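Local coordinates for protein 3-oxoadipate enol-lactonase (Burkholderia xenovorans, PDB 2XUA) that probably hydrolyses the enol-lactone of 3-oxoadipate, a step of catechol breakdown, as an alpha/beta-hydrolase whose pocket holds laevulinic acid, at residues T125-G130 / D197-A202. Residues are numbered along the deposited sequence; the frame is centred on the assembly and turned at random.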
loop_
_atom_site.group_PDB
_atom_site.type_symbol
_atom_site.label_atom_id
_atom_site.label_comp_id
_atom_site.label_asym_id
_atom_site.label_seq_id
_atom_site.Cartn_x
_atom_site.Cartn_y
_atom_site.Cartn_z
ATOM N N THR B 125 -22.506 -2.330 0.525
ATOM C CA THR B 125 -22.705 -3.609 -0.115
ATOM C C THR B 125 -24.214 -3.855 -0.373
ATOM O O THR B 125 -25.036 -2.971 -0.129
ATOM C CB THR B 125 -22.052 -4.759 0.739
ATOM O OG1 THR B 125 -22.011 -5.930 -0.052
ATOM C CG2 THR B 125 -22.875 -5.060 1.958
ATOM N N ALA B 126 -24.577 -5.055 -0.851
ATOM C CA ALA B 126 -25.985 -5.403 -1.119
ATOM C C ALA B 126 -25.939 -6.910 -1.243
ATOM O O ALA B 126 -24.844 -7.455 -1.508
ATOM C CB ALA B 126 -26.464 -4.840 -2.520
ATOM N N ALA B 127 -27.094 -7.578 -1.116
ATOM C CA ALA B 127 -27.142 -9.040 -1.292
ATOM C C ALA B 127 -27.043 -9.460 -2.773
ATOM O O ALA B 127 -26.762 -10.645 -3.071
ATOM C CB ALA B 127 -28.387 -9.639 -0.625
ATOM N N ARG B 128 -27.276 -8.492 -3.662
ATOM C CA ARG B 128 -27.013 -8.583 -5.100
ATOM C C ARG B 128 -26.456 -7.201 -5.550
ATOM O O ARG B 128 -27.134 -6.158 -5.470
ATOM C CB ARG B 128 -28.271 -9.118 -5.883
ATOM C CG ARG B 128 -28.462 -8.666 -7.347
ATOM C CD ARG B 128 -27.263 -8.893 -8.183
ATOM N NE ARG B 128 -27.520 -9.240 -9.585
ATOM C CZ ARG B 128 -26.553 -9.294 -10.509
ATOM N NH1 ARG B 128 -25.292 -8.993 -10.180
ATOM N NH2 ARG B 128 -26.819 -9.660 -11.741
ATOM N N ILE B 129 -25.166 -7.193 -5.915
ATOM C CA ILE B 129 -24.448 -5.941 -6.279
ATOM C C ILE B 129 -24.476 -5.798 -7.811
ATOM O O ILE B 129 -24.089 -6.700 -8.576
ATOM C CB ILE B 129 -22.980 -5.909 -5.732
ATOM C CG1 ILE B 129 -22.983 -5.989 -4.213
ATOM C CG2 ILE B 129 -22.207 -4.635 -6.199
ATOM C CD1 ILE B 129 -21.602 -6.332 -3.621
ATOM N N GLY B 130 -24.970 -4.637 -8.220
ATOM C CA GLY B 130 -24.995 -4.209 -9.614
ATOM C C GLY B 130 -25.874 -5.110 -10.474
ATOM O O GLY B 130 -26.913 -5.586 -10.019
ATOM N N ASP B 197 -26.351 -13.910 -6.185
ATOM C CA ASP B 197 -27.521 -13.192 -5.753
ATOM C C ASP B 197 -27.881 -13.854 -4.448
ATOM O O ASP B 197 -28.454 -14.972 -4.417
ATOM C CB ASP B 197 -28.620 -13.301 -6.803
ATOM C CG ASP B 197 -29.890 -12.630 -6.368
ATOM O OD1 ASP B 197 -29.967 -12.156 -5.214
ATOM O OD2 ASP B 197 -30.822 -12.629 -7.184
ATOM N N LEU B 198 -27.504 -13.173 -3.366
ATOM C CA LEU B 198 -27.704 -13.703 -2.030
ATOM C C LEU B 198 -28.978 -13.204 -1.385
ATOM O O LEU B 198 -29.198 -13.408 -0.197
ATOM C CB LEU B 198 -26.497 -13.463 -1.115
ATOM C CG LEU B 198 -25.233 -14.339 -1.208
ATOM C CD1 LEU B 198 -25.095 -15.229 -2.391
ATOM C CD2 LEU B 198 -23.961 -13.512 -1.021
ATOM N N ARG B 199 -29.827 -12.555 -2.175
ATOM C CA ARG B 199 -31.062 -12.060 -1.655
ATOM C C ARG B 199 -31.962 -13.165 -1.037
ATOM O O ARG B 199 -32.555 -12.928 -0.019
ATOM C CB ARG B 199 -31.833 -11.275 -2.735
ATOM C CG ARG B 199 -31.397 -9.802 -2.857
ATOM C CD ARG B 199 -32.189 -9.118 -3.977
ATOM N NE ARG B 199 -31.763 -9.676 -5.243
ATOM C CZ ARG B 199 -32.381 -9.493 -6.405
ATOM N NH1 ARG B 199 -33.490 -8.764 -6.471
ATOM N NH2 ARG B 199 -31.898 -10.051 -7.503
ATOM N N PRO B 200 -32.085 -14.353 -1.655
ATOM C CA PRO B 200 -32.979 -15.332 -0.948
ATOM C C PRO B 200 -32.385 -15.842 0.378
ATOM O O PRO B 200 -33.132 -16.150 1.309
ATOM C CB PRO B 200 -33.080 -16.504 -1.947
ATOM C CG PRO B 200 -32.778 -15.906 -3.292
ATOM C CD PRO B 200 -31.640 -14.878 -2.955
ATOM N N GLU B 201 -31.043 -15.854 0.477
ATOM C CA GLU B 201 -30.331 -16.350 1.662
ATOM C C GLU B 201 -30.240 -15.379 2.848
ATOM O O GLU B 201 -29.935 -15.790 3.974
ATOM C CB GLU B 201 -28.894 -16.759 1.274
ATOM C CG GLU B 201 -28.787 -18.038 0.463
ATOM C CD GLU B 201 -27.354 -18.450 0.182
ATOM O OE1 GLU B 201 -26.600 -18.729 1.163
ATOM O OE2 GLU B 201 -26.986 -18.509 -1.031
ATOM N N ALA B 202 -30.427 -14.084 2.610
ATOM C CA ALA B 202 -30.179 -13.096 3.664
ATOM C C ALA B 202 -31.171 -13.241 4.790
ATOM O O ALA B 202 -30.782 -13.184 5.951
ATOM C CB ALA B 202 -30.187 -11.691 3.123
#
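Two loops meet where Ala-127 and Arg-128 run beside Leu-198 and Asp-197, and one backbone hydrogen bond joins them, Leu-198 N to Ala-127 O at 2.7 Å. The methyl of Ala-127 rests against the start of 199-201, which has helical backbone angles: its CB lies 3.6 Å from Arg-199 N and 3.8 Å from Arg-199 CG. CG of Asp-197 stands anti to its backbone N (chi1 177°), beside the carbonyl carbon, and OD1 takes Arg-199 N in an Asx turn. From the opposite face of the carboxylate plane, Arg-199 NE reaches the same OD1 at 3.1 Å, while NH2 forms a salt bridge with OD2 at 2.8 Å, coming from above that plane. With Arg-199 held side-on, its guanidinium lies obliquely by Arg-128, whose CB is 3.5 Å from Asp-197 OD1 and whose CG is 3.7 Å from Arg-199 NH2; the guanidinium planes are 43° apart. Beyond CG the Arg-128 chain bends, and its NH2 forms a salt bridge with Asp-194 of helix 183-195. Leu-198 packs on Leu-104 and Val-107 of helix 101-112. The contact thus closes off the mostly helical excursion, probably the cap, between strands 117-123 and 209-214. Each arginine has its own carboxylate, which would temper repulsion between the guanidinium groups, while the cross-loop hold rests on one backbone bond and van der Waals packing of Ala-127 and Arg-128 carbons against 197-199.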